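Long-range contacts in SalCYP truncation (Salinispora tropica, PDB 7ABB), which is a heme-binding protein of the cytochrome P450 family, a largely helical fold built around a buried heme: residues R136-E141 / L154-L158; I160-I165 / F233-D238; V241-A245 / R379-L384. All coordinates share one frame; numbering follows the deposited sequence.

Following the chain from its N terminus, contact 1 closes first, a short loop in which helix 130-147 and helix 154-165 meet only 13 residues apart. Contact 2 opens on the same helix 154-165 and closes a 68-residue loop against the end of helix 222-235 and the turn to helix 238-253. Contact 3 spans 134 residues, from helix 238-253 to the loop before strand 385-387. The three loops follow in series, neither nested nor crossed. Contacts 1 and 2 touch through Arg-136 and Asn-161, while Val-139 packs on Met-244 of contact 3. Together they tie helices 130-147 and 154-165 to the segments that touch heme c, those of contacts 2 and 3.

Contact 1: residues R136-E141 / L154-L158; sequences RPYVLE and LDHLL
Leu-140 points one methyl, CD2, at the backbone of the other helix, where it lies 3.4 Å from the N of Leu-158 and 3.9 Å from the CB of Leu-157. A branched aliphatic side chain suits this place, since the nearest polar atom, the N of Leu-158, is already engaged, donating to the O of Leu-154 at 2.7 Å. Leu-154 and Leu-158, one turn apart, send their methyls back the other way. CD1 of Leu-154 rests 3.6 Å from CB of Glu-141, and CD1 of Leu-158 meets CG of Arg-136, also at 3.6 Å, the two side chains crossing at about a right angle. Pro-137 offers its compact ring to both leucines, its CB lying near the CD2 methyl of each, 4.3 Å from CD2 of Leu-158; having no N-H to give, it sits where helix 130-147 is kinked.

The charged residues thus lend only their aliphatic parts. The CG of Arg-136 stands opposite its backbone N (chi1 -168°), and the chain bends at chi3 before its NH1 forms a salt bridge with Asp-132; the carboxylate of Glu-141 is held by Arg-117 and Arg-118. The segment axes cross at 114°. Helix 108-120 packs on Tyr-138, and helix 238-253 on Tyr-138 and Val-139, so helix 130-147 lies between them and helix 154-165.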
loop_
_atom_site.group_PDB
_atom_site.type_symbol
_atom_site.label_atom_id
_atom_site.label_comp_id
_atom_site.label_asym_id
_atom_site.label_seq_id
_atom_site.Cartn_x
_atom_site.Cartn_y
_atom_site.Cartn_z
ATOM N N ARG A 136 -3.831 12.388 2.360
ATOM C CA ARG A 136 -4.675 11.810 1.310
ATOM C C ARG A 136 -4.709 12.669 0.054
ATOM O O ARG A 136 -4.492 12.126 -1.043
ATOM C CB ARG A 136 -6.078 11.530 1.850
ATOM C CG ARG A 136 -6.916 10.662 0.919
ATOM C CD ARG A 136 -8.224 10.264 1.558
ATOM N NE ARG A 136 -7.975 9.475 2.767
ATOM C CZ ARG A 136 -8.266 9.850 4.008
ATOM N NH1 ARG A 136 -8.853 11.016 4.269
ATOM N NH2 ARG A 136 -7.961 9.032 5.004
ATOM N N PRO A 137 -4.983 13.977 0.110
ATOM C CA PRO A 137 -4.923 14.759 -1.130
ATOM C C PRO A 137 -3.527 14.793 -1.735
ATOM O O PRO A 137 -3.393 14.803 -2.968
ATOM C CB PRO A 137 -5.424 16.146 -0.701
ATOM C CG PRO A 137 -5.403 16.170 0.712
ATOM C CD PRO A 137 -5.465 14.779 1.238
ATOM N N TYR A 138 -2.488 14.783 -0.904
ATOM C CA TYR A 138 -1.110 14.714 -1.391
ATOM C C TYR A 138 -0.883 13.457 -2.218
ATOM O O TYR A 138 -0.445 13.523 -3.373
ATOM C CB TYR A 138 -0.169 14.732 -0.185
ATOM C CG TYR A 138 1.257 14.343 -0.423
ATOM C CD1 TYR A 138 2.132 15.177 -1.102
ATOM C CD2 TYR A 138 1.745 13.128 0.040
ATOM C CE1 TYR A 138 3.450 14.817 -1.295
ATOM C CE2 TYR A 138 3.046 12.779 -0.138
ATOM C CZ TYR A 138 3.904 13.614 -0.766
ATOM O OH TYR A 138 5.203 13.232 -0.926
ATOM N N VAL A 139 -1.183 12.305 -1.637
ATOM C CA VAL A 139 -0.952 11.036 -2.308
ATOM C C VAL A 139 -1.811 10.922 -3.560
ATOM O O VAL A 139 -1.347 10.433 -4.600
ATOM C CB VAL A 139 -1.202 9.872 -1.331
ATOM C CG1 VAL A 139 -1.195 8.530 -2.064
ATOM C CG2 VAL A 139 -0.132 9.872 -0.251
ATOM N N LEU A 140 -3.081 11.321 -3.479
ATOM C CA LEU A 140 -3.939 11.227 -4.654
ATOM C C LEU A 140 -3.454 12.144 -5.769
ATOM O O LEU A 140 -3.472 11.755 -6.939
ATOM C CB LEU A 140 -5.378 11.540 -4.274
ATOM C CG LEU A 140 -6.391 11.526 -5.420
ATOM C CD1 LEU A 140 -6.410 10.196 -6.159
ATOM C CD2 LEU A 140 -7.768 11.878 -4.858
ATOM N N GLU A 141 -3.028 13.365 -5.439
ATOM C CA GLU A 141 -2.452 14.240 -6.461
ATOM C C GLU A 141 -1.277 13.546 -7.152
ATOM O O GLU A 141 -1.176 13.542 -8.389
ATOM C CB GLU A 141 -1.998 15.569 -5.845
ATOM C CG GLU A 141 -1.273 16.483 -6.836
ATOM C CD GLU A 141 -0.946 17.864 -6.301
ATOM O OE1 GLU A 141 -1.640 18.350 -5.366
ATOM O OE2 GLU A 141 0.034 18.441 -6.808
ATOM N N LEU A 154 -9.197 16.354 -8.919
ATOM C CA LEU A 154 -8.754 15.849 -7.622
ATOM C C LEU A 154 -9.882 15.858 -6.594
ATOM O O LEU A 154 -10.070 14.885 -5.856
ATOM C CB LEU A 154 -7.569 16.671 -7.120
ATOM C CG LEU A 154 -6.888 16.151 -5.843
ATOM C CD1 LEU A 154 -5.469 16.665 -5.787
ATOM C CD2 LEU A 154 -7.637 16.540 -4.577
ATOM N N ASP A 155 -10.611 16.972 -6.487
ATOM C CA ASP A 155 -11.669 17.036 -5.486
ATOM C C ASP A 155 -12.711 15.955 -5.734
ATOM O O ASP A 155 -13.204 15.330 -4.789
ATOM C CB ASP A 155 -12.312 18.426 -5.476
ATOM C CG ASP A 155 -11.380 19.510 -4.938
ATOM O OD1 ASP A 155 -10.539 19.210 -4.071
ATOM O OD2 ASP A 155 -11.499 20.673 -5.383
ATOM N N HIS A 156 -13.031 15.690 -7.004
ATOM C CA HIS A 156 -13.997 14.647 -7.326
ATOM C C HIS A 156 -13.478 13.281 -6.894
ATOM O O HIS A 156 -14.179 12.515 -6.225
ATOM C CB HIS A 156 -14.287 14.665 -8.827
ATOM C CG HIS A 156 -15.354 13.708 -9.255
ATOM N ND1 HIS A 156 -15.083 12.553 -9.960
ATOM C CD2 HIS A 156 -16.699 13.746 -9.098
ATOM C CE1 HIS A 156 -16.216 11.921 -10.215
ATOM N NE2 HIS A 156 -17.209 12.620 -9.697
ATOM N N LEU A 157 -12.234 12.970 -7.254
ATOM C CA LEU A 157 -11.677 11.669 -6.928
ATOM C C LEU A 157 -11.441 11.536 -5.432
ATOM O O LEU A 157 -11.601 10.443 -4.877
ATOM C CB LEU A 157 -10.376 11.443 -7.699
ATOM C CG LEU A 157 -10.503 11.320 -9.223
ATOM C CD1 LEU A 157 -9.139 11.006 -9.786
ATOM C CD2 LEU A 157 -11.527 10.274 -9.605
ATOM N N LEU A 158 -11.072 12.628 -4.757
ATOM C CA LEU A 158 -10.908 12.553 -3.311
ATOM C C LEU A 158 -12.225 12.182 -2.642
ATOM O O LEU A 158 -12.248 11.387 -1.694
ATOM C CB LEU A 158 -10.390 13.888 -2.779
ATOM C CG LEU A 158 -9.975 13.927 -1.316
ATOM C CD1 LEU A 158 -8.755 13.094 -1.081
ATOM C CD2 LEU A 158 -9.680 15.351 -0.913
#

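Contact 2: residues I160-I165 / F233-D238; sequences INVAMI and FLAGVD. With HEC (heme c), chain B.
The last turns of helix 154-165 face the end of helix 222-235 and the turn leading into helix 238-253, with the CA atoms of Asn-161 and Leu-234 8.2 Å apart. Asn-161 carries the polar part of the contact. With chi1 at 176°, its side chain extends away from its own N and carries the amide across to Asp-238 at the start of the next helix. There ND2 donates to OD1 of Asp-238 over 3.1 Å, with an N-H...O angle of 157°. The acceptor lies close to the amide plane, whereas the donor meets the syn side of OD1 tilted 33° from the carboxylate plane, the two flat groups being nearly perpendicular. Asparagine suits the place because the two N-H groups of one amide can serve two acceptors: ND2 also gives a weak bond to a water that in turn donates to the O of Phe-233. A second water donates to OD2 of Asp-238 at 2.7 Å, so both carboxylate oxygens are engaged, and CD1 of Ile-165 closes on OD1 of Asp-238 at 3.6 Å.

Apolar groups fill the other end. The ring of Phe-233 receives SD of Met-164 at its edge, while CG2 of Ile-160 comes in 4.1 Å from CE2 of Phe-233. The long, flexible methionine also reaches the more exposed Leu-234, SD to CD2 3.6 Å. Beyond Leu-234, the small Ala-235 and Gly-236 belong to the heme c pocket, with CB of Ala-235 3.5 Å from the meso carbon CHD of heme c. Helix 182-199 backs Ile-160 and Phe-233, and Arg-136 of helix 130-147 lies against Asn-161 and Ile-165, so the contact joins these two helices to the turn beside heme c.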
loop_
_atom_site.group_PDB
_atom_site.type_symbol
_atom_site.label_atom_id
_atom_site.label_comp_id
_atom_site.label_asym_id
_atom_site.label_seq_id
_atom_site.Cartn_x
_atom_site.Cartn_y
_atom_site.Cartn_z
ATOM N N ILE A 160 -14.657 10.390 -3.942
ATOM C CA ILE A 160 -14.877 8.962 -4.160
ATOM C C ILE A 160 -14.070 8.148 -3.155
ATOM O O ILE A 160 -14.588 7.232 -2.505
ATOM C CB ILE A 160 -14.521 8.583 -5.608
ATOM C CG1 ILE A 160 -15.493 9.267 -6.575
ATOM C CG2 ILE A 160 -14.552 7.064 -5.782
ATOM C CD1 ILE A 160 -15.201 9.007 -8.051
ATOM N N ASN A 161 -12.786 8.476 -3.019
ATOM C CA ASN A 161 -11.909 7.721 -2.133
ATOM C C ASN A 161 -12.414 7.759 -0.694
ATOM O O ASN A 161 -12.451 6.732 -0.009
ATOM C CB ASN A 161 -10.494 8.282 -2.227
ATOM C CG ASN A 161 -9.545 7.622 -1.261
ATOM O OD1 ASN A 161 -9.576 7.902 -0.065
ATOM N ND2 ASN A 161 -8.689 6.756 -1.768
ATOM N N VAL A 162 -12.816 8.939 -0.221
ATOM C CA VAL A 162 -13.292 9.080 1.157
ATOM C C VAL A 162 -14.574 8.282 1.372
ATOM O O VAL A 162 -14.751 7.632 2.409
ATOM C CB VAL A 162 -13.485 10.571 1.491
ATOM C CG1 VAL A 162 -14.260 10.747 2.799
ATOM C CG2 VAL A 162 -12.129 11.264 1.564
ATOM N N ALA A 163 -15.503 8.338 0.416
ATOM C CA ALA A 163 -16.733 7.564 0.542
ATOM C C ALA A 163 -16.439 6.071 0.633
ATOM O O ALA A 163 -17.125 5.335 1.349
ATOM C CB ALA A 163 -17.658 7.855 -0.638
ATOM N N MET A 164 -15.412 5.609 -0.082
ATOM C CA MET A 164 -15.060 4.197 -0.030
ATOM C C MET A 164 -14.488 3.826 1.330
ATOM O O MET A 164 -14.827 2.778 1.884
ATOM C CB MET A 164 -14.071 3.865 -1.144
ATOM C CG MET A 164 -14.695 3.947 -2.523
ATOM S SD MET A 164 -13.615 3.335 -3.833
ATOM C CE MET A 164 -14.760 3.273 -5.190
ATOM N N ILE A 165 -13.620 4.671 1.887
ATOM C CA ILE A 165 -13.099 4.411 3.227
ATOM C C ILE A 165 -14.242 4.361 4.235
ATOM O O ILE A 165 -14.315 3.455 5.073
ATOM C CB ILE A 165 -12.055 5.470 3.620
ATOM C CG1 ILE A 165 -10.806 5.345 2.751
ATOM C CG2 ILE A 165 -11.668 5.311 5.103
ATOM C CD1 ILE A 165 -9.884 6.536 2.846
ATOM N N PHE A 233 -6.419 3.118 -9.167
ATOM C CA PHE A 233 -7.046 4.021 -8.206
ATOM C C PHE A 233 -7.180 3.353 -6.847
ATOM O O PHE A 233 -6.873 3.959 -5.815
ATOM C CB PHE A 233 -8.415 4.465 -8.706
ATOM C CG PHE A 233 -9.114 5.414 -7.771
ATOM C CD1 PHE A 233 -8.881 6.765 -7.851
ATOM C CD2 PHE A 233 -10.010 4.949 -6.823
ATOM C CE1 PHE A 233 -9.519 7.644 -6.981
ATOM C CE2 PHE A 233 -10.661 5.840 -5.959
ATOM C CZ PHE A 233 -10.412 7.170 -6.053
ATOM N N LEU A 234 -7.655 2.105 -6.830
ATOM C CA LEU A 234 -7.936 1.437 -5.563
ATOM C C LEU A 234 -6.660 1.063 -4.811
ATOM O O LEU A 234 -6.673 0.996 -3.571
ATOM C CB LEU A 234 -8.791 0.196 -5.814
ATOM C CG LEU A 234 -10.222 0.464 -6.289
ATOM C CD1 LEU A 234 -10.900 -0.851 -6.641
ATOM C CD2 LEU A 234 -11.035 1.204 -5.248
ATOM N N ALA A 235 -5.564 0.806 -5.537
ATOM C CA ALA A 235 -4.290 0.411 -4.941
ATOM C C ALA A 235 -3.411 1.592 -4.557
ATOM O O ALA A 235 -2.566 1.464 -3.665
ATOM C CB ALA A 235 -3.508 -0.463 -5.922
ATOM N N GLY A 236 -3.574 2.739 -5.213
ATOM C CA GLY A 236 -2.557 3.763 -5.175
ATOM C C GLY A 236 -2.674 4.861 -4.131
ATOM O O GLY A 236 -1.842 5.764 -4.179
ATOM N N VAL A 237 -3.648 4.828 -3.218
ATOM C CA VAL A 237 -3.794 5.889 -2.216
ATOM C C VAL A 237 -3.665 5.369 -0.782
ATOM O O VAL A 237 -2.765 5.791 -0.053
ATOM C CB VAL A 237 -5.131 6.626 -2.368
ATOM C CG1 VAL A 237 -5.204 7.764 -1.379
ATOM C CG2 VAL A 237 -5.305 7.164 -3.786
ATOM N N ASP A 238 -4.563 4.473 -0.358
ATOM C CA ASP A 238 -4.763 4.262 1.077
ATOM C C ASP A 238 -3.531 3.664 1.750
ATOM O O ASP A 238 -3.166 4.074 2.863
ATOM C CB ASP A 238 -5.980 3.384 1.317
ATOM C CG ASP A 238 -7.294 4.035 0.892
ATOM O OD1 ASP A 238 -7.342 5.250 0.582
ATOM O OD2 ASP A 238 -8.308 3.309 0.895
HETATM FE FE HEC B . 0.818 -1.760 -4.199
HETATM C CHA HEC B . 0.260 -4.921 -5.439
HETATM C CHB HEC B . 1.466 -3.149 -1.135
HETATM C CHC HEC B . 1.417 1.377 -2.951
HETATM C CHD HEC B . -0.186 -0.369 -7.140
HETATM N NA HEC B . 0.836 -3.632 -3.451
HETATM C C1A HEC B . 0.625 -4.833 -4.129
HETATM C C2A HEC B . 0.823 -5.975 -3.260
HETATM C C3A HEC B . 1.170 -5.456 -2.069
HETATM C C4A HEC B . 1.179 -4.017 -2.169
HETATM C CMA HEC B . 1.480 -6.211 -0.764
HETATM C CAA HEC B . 0.706 -7.492 -3.651
HETATM C CBA HEC B . -0.700 -8.062 -3.505
HETATM C CGA HEC B . -0.692 -9.540 -3.854
HETATM O O1A HEC B . -1.820 -10.084 -3.885
HETATM O O2A HEC B . 0.412 -10.102 -4.079
HETATM N NB HEC B . 1.282 -1.022 -2.389
HETATM C C1B HEC B . 1.557 -1.763 -1.254
HETATM C C2B HEC B . 1.971 -0.848 -0.233
HETATM C C3B HEC B . 1.982 0.396 -0.745
HETATM C C4B HEC B . 1.529 0.316 -2.091
HETATM C CMB HEC B . 2.363 -1.349 1.172
HETATM C CAB HEC B . 2.300 1.751 -0.167
HETATM C CBB HEC B . 3.039 1.765 1.131
HETATM N NC HEC B . 0.613 0.137 -4.913
HETATM C C1C HEC B . 1.008 1.280 -4.258
HETATM C C2C HEC B . 0.894 2.398 -5.157
HETATM C C3C HEC B . 0.452 1.935 -6.348
HETATM C C4C HEC B . 0.256 0.513 -6.187
HETATM C CMC HEC B . 1.262 3.833 -4.775
HETATM C CAC HEC B . 0.116 2.667 -7.658
HETATM C CBC HEC B . 0.701 4.055 -7.918
HETATM N ND HEC B . 0.145 -2.507 -5.923
HETATM C C1D HEC B . -0.209 -1.721 -7.020
HETATM C C2D HEC B . -0.603 -2.596 -8.078
HETATM C C3D HEC B . -0.483 -3.996 -7.587
HETATM C C4D HEC B . 0.014 -3.851 -6.236
HETATM C CMD HEC B . -1.085 -2.146 -9.464
HETATM C CAD HEC B . -0.798 -5.299 -8.341
HETATM C CBD HEC B . 0.479 -5.772 -8.991
HETATM C CGD HEC B . 0.255 -7.111 -9.665
HETATM O O1D HEC B . 1.103 -7.518 -10.488
HETATM O O2D HEC B . -0.776 -7.744 -9.361
HETATM O O HOH W 1 -8.247 4.898 -3.584
HETATM O O HOH W 2 -10.699 3.760 -0.357
#

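Contact 3: residues V241-A245 / R379-L384; sequences VNHMA and RNVYDL. With HEC (heme c), chain B.
Tyr-382 reaches Asn-242 because its ring is folded between its own backbone N and carbonyl carbon (chi1 64°), while the amide of Asn-242 swings beside its own N. The phenol OH donates to OD1 of Asn-242 at 2.7 Å. OD1 lies in the ring plane, at the ring edge, but the hydroxyl stands 38° above the carbonyl plane, with a C=O...O angle of 136°. Alanine suits the next turn of the helix: the CB of Ala-245 comes within 3.4 Å of OH of Tyr-382 with little bulk, and also packs 3.9 Å from CD2 of Leu-384. The other half of the amide is used as well, ND2 of Asn-242 giving to a water at 3.1 Å that donates to the O of Asn-380. On another side of the same helix, the ring of His-243 lies against CBB of heme c.

Ser-131 of helix 130-147 also bonds to the phenol oxygen, while Leu-384 pairs with Phe-130 through the backbone. Asn-242 therefore uses both ends of its amide, as acceptor for the phenol and donor to the water, a combination that would fix its rotation and hold this irregular loop to the helix beside the heme.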
loop_
_atom_site.group_PDB
_atom_site.type_symbol
_atom_site.label_atom_id
_atom_site.label_comp_id
_atom_site.label_asym_id
_atom_site.label_seq_id
_atom_site.Cartn_x
_atom_site.Cartn_y
_atom_site.Cartn_z
ATOM N N VAL A 241 -0.980 6.445 2.188
ATOM C CA VAL A 241 -1.428 7.383 3.214
ATOM C C VAL A 241 -1.227 6.774 4.593
ATOM O O VAL A 241 -0.733 7.439 5.508
ATOM C CB VAL A 241 -2.905 7.767 2.992
ATOM C CG1 VAL A 241 -3.471 8.514 4.230
ATOM C CG2 VAL A 241 -3.060 8.613 1.762
ATOM N N ASN A 242 -1.614 5.506 4.778
ATOM C CA ASN A 242 -1.588 4.969 6.136
ATOM C C ASN A 242 -0.176 4.640 6.586
ATOM O O ASN A 242 0.101 4.728 7.788
ATOM C CB ASN A 242 -2.525 3.776 6.258
ATOM C CG ASN A 242 -3.985 4.181 6.095
ATOM O OD1 ASN A 242 -4.314 5.381 6.112
ATOM N ND2 ASN A 242 -4.861 3.208 5.951
ATOM N N HIS A 243 0.733 4.305 5.663
ATOM C CA HIS A 243 2.146 4.209 6.024
ATOM C C HIS A 243 2.708 5.573 6.416
ATOM O O HIS A 243 3.468 5.684 7.393
ATOM C CB HIS A 243 2.951 3.587 4.880
ATOM C CG HIS A 243 3.058 2.099 4.975
ATOM N ND1 HIS A 243 3.761 1.460 5.979
ATOM C CD2 HIS A 243 2.533 1.119 4.203
ATOM C CE1 HIS A 243 3.689 0.155 5.796
ATOM N NE2 HIS A 243 2.954 -0.081 4.721
ATOM N N MET A 244 2.311 6.627 5.700
ATOM C CA MET A 244 2.745 7.969 6.067
ATOM C C MET A 244 2.271 8.314 7.465
ATOM O O MET A 244 3.020 8.885 8.267
ATOM C CB MET A 244 2.207 9.003 5.080
ATOM C CG MET A 244 2.910 9.026 3.754
ATOM S SD MET A 244 2.156 10.188 2.588
ATOM C CE MET A 244 2.367 11.698 3.513
ATOM N N ALA A 245 1.022 7.967 7.759
ATOM C CA ALA A 245 0.391 8.353 9.019
ATOM C C ALA A 245 0.965 7.568 10.191
ATOM O O ALA A 245 1.268 8.139 11.246
ATOM C CB ALA A 245 -1.120 8.138 8.919
ATOM N N ARG A 379 -5.739 2.536 10.845
ATOM C CA ARG A 379 -6.280 1.797 9.714
ATOM C C ARG A 379 -7.750 2.160 9.575
ATOM O O ARG A 379 -8.366 2.689 10.504
ATOM C CB ARG A 379 -6.119 0.283 9.901
ATOM C CG ARG A 379 -6.787 -0.235 11.156
ATOM C CD ARG A 379 -6.374 -1.666 11.513
ATOM N NE ARG A 379 -7.064 -2.667 10.704
ATOM C CZ ARG A 379 -8.096 -3.402 11.115
ATOM N NH1 ARG A 379 -8.597 -3.265 12.339
ATOM N NH2 ARG A 379 -8.638 -4.281 10.286
ATOM N N ASN A 380 -8.310 1.878 8.401
ATOM C CA ASN A 380 -9.749 2.093 8.169
ATOM C C ASN A 380 -10.064 3.562 8.452
ATOM O O ASN A 380 -9.383 4.444 7.904
ATOM C CB ASN A 380 -10.535 1.100 9.008
ATOM C CG ASN A 380 -10.236 -0.339 8.632
ATOM O OD1 ASN A 380 -9.970 -0.630 7.470
ATOM N ND2 ASN A 380 -10.263 -1.232 9.612
ATOM N N VAL A 381 -11.063 3.865 9.277
ATOM C CA VAL A 381 -11.433 5.236 9.620
ATOM C C VAL A 381 -10.723 5.640 10.907
ATOM O O VAL A 381 -10.897 5.006 11.951
ATOM C CB VAL A 381 -12.952 5.364 9.772
ATOM C CG1 VAL A 381 -13.331 6.791 10.174
ATOM C CG2 VAL A 381 -13.640 4.953 8.474
ATOM N N TYR A 382 -9.928 6.697 10.826
ATOM C CA TYR A 382 -9.209 7.228 11.976
ATOM C C TYR A 382 -9.004 8.721 11.764
ATOM O O TYR A 382 -9.195 9.241 10.664
ATOM C CB TYR A 382 -7.867 6.512 12.157
ATOM C CG TYR A 382 -6.901 6.734 11.018
ATOM C CD1 TYR A 382 -6.040 7.829 11.007
ATOM C CD2 TYR A 382 -6.856 5.848 9.941
ATOM C CE1 TYR A 382 -5.156 8.040 9.966
ATOM C CE2 TYR A 382 -5.980 6.050 8.893
ATOM C CZ TYR A 382 -5.131 7.144 8.906
ATOM O OH TYR A 382 -4.242 7.382 7.883
ATOM N N ASP A 383 -8.583 9.413 12.824
ATOM C CA ASP A 383 -8.278 10.840 12.732
ATOM C C ASP A 383 -6.980 11.077 13.491
ATOM O O ASP A 383 -6.966 11.061 14.724
ATOM C CB ASP A 383 -9.425 11.686 13.291
ATOM C CG ASP A 383 -9.168 13.184 13.183
ATOM O OD1 ASP A 383 -8.075 13.575 12.733
ATOM O OD2 ASP A 383 -10.069 13.969 13.548
ATOM N N LEU A 384 -5.900 11.281 12.765
ATOM C CA LEU A 384 -4.589 11.515 13.350
ATOM C C LEU A 384 -4.394 13.018 13.458
ATOM O O LEU A 384 -4.153 13.690 12.452
ATOM C CB LEU A 384 -3.499 10.881 12.497
ATOM C CG LEU A 384 -2.074 11.247 12.902
ATOM C CD1 LEU A 384 -1.789 10.804 14.320
ATOM C CD2 LEU A 384 -1.080 10.630 11.950
HETATM FE FE HEC B . 0.818 -1.760 -4.199
HETATM C CHA HEC B . 0.260 -4.921 -5.439
HETATM C CHB HEC B . 1.466 -3.149 -1.135
HETATM C CHC HEC B . 1.417 1.377 -2.951
HETATM C CHD HEC B . -0.186 -0.369 -7.140
HETATM N NA HEC B . 0.836 -3.632 -3.451
HETATM C C1A HEC B . 0.625 -4.833 -4.129
HETATM C C2A HEC B . 0.823 -5.975 -3.260
HETATM C C3A HEC B . 1.170 -5.456 -2.069
HETATM C C4A HEC B . 1.179 -4.017 -2.169
HETATM C CMA HEC B . 1.480 -6.211 -0.764
HETATM C CAA HEC B . 0.706 -7.492 -3.651
HETATM C CBA HEC B . -0.700 -8.062 -3.505
HETATM C CGA HEC B . -0.692 -9.540 -3.854
HETATM O O1A HEC B . -1.820 -10.084 -3.885
HETATM O O2A HEC B . 0.412 -10.102 -4.079
HETATM N NB HEC B . 1.282 -1.022 -2.389
HETATM C C1B HEC B . 1.557 -1.763 -1.254
HETATM C C2B HEC B . 1.971 -0.848 -0.233
HETATM C C3B HEC B . 1.982 0.396 -0.745
HETATM C C4B HEC B . 1.529 0.316 -2.091
HETATM C CMB HEC B . 2.363 -1.349 1.172
HETATM C CAB HEC B . 2.300 1.751 -0.167
HETATM C CBB HEC B . 3.039 1.765 1.131
HETATM N NC HEC B . 0.613 0.137 -4.913
HETATM C C1C HEC B . 1.008 1.280 -4.258
HETATM C C2C HEC B . 0.894 2.398 -5.157
HETATM C C3C HEC B . 0.452 1.935 -6.348
HETATM C C4C HEC B . 0.256 0.513 -6.187
HETATM C CMC HEC B . 1.262 3.833 -4.775
HETATM C CAC HEC B . 0.116 2.667 -7.658
HETATM C CBC HEC B . 0.701 4.055 -7.918
HETATM N ND HEC B . 0.145 -2.507 -5.923
HETATM C C1D HEC B . -0.209 -1.721 -7.020
HETATM C C2D HEC B . -0.603 -2.596 -8.078
HETATM C C3D HEC B . -0.483 -3.996 -7.587
HETATM C C4D HEC B . 0.014 -3.851 -6.236
HETATM C CMD HEC B . -1.085 -2.146 -9.464
HETATM C CAD HEC B . -0.798 -5.299 -8.341
HETATM C CBD HEC B . 0.479 -5.772 -8.991
HETATM C CGD HEC B . 0.255 -7.111 -9.665
HETATM O O1D HEC B . 1.103 -7.518 -10.488
HETATM O O2D HEC B . -0.776 -7.744 -9.361
HETATM O O HOH W 3 -7.822 4.001 5.662
#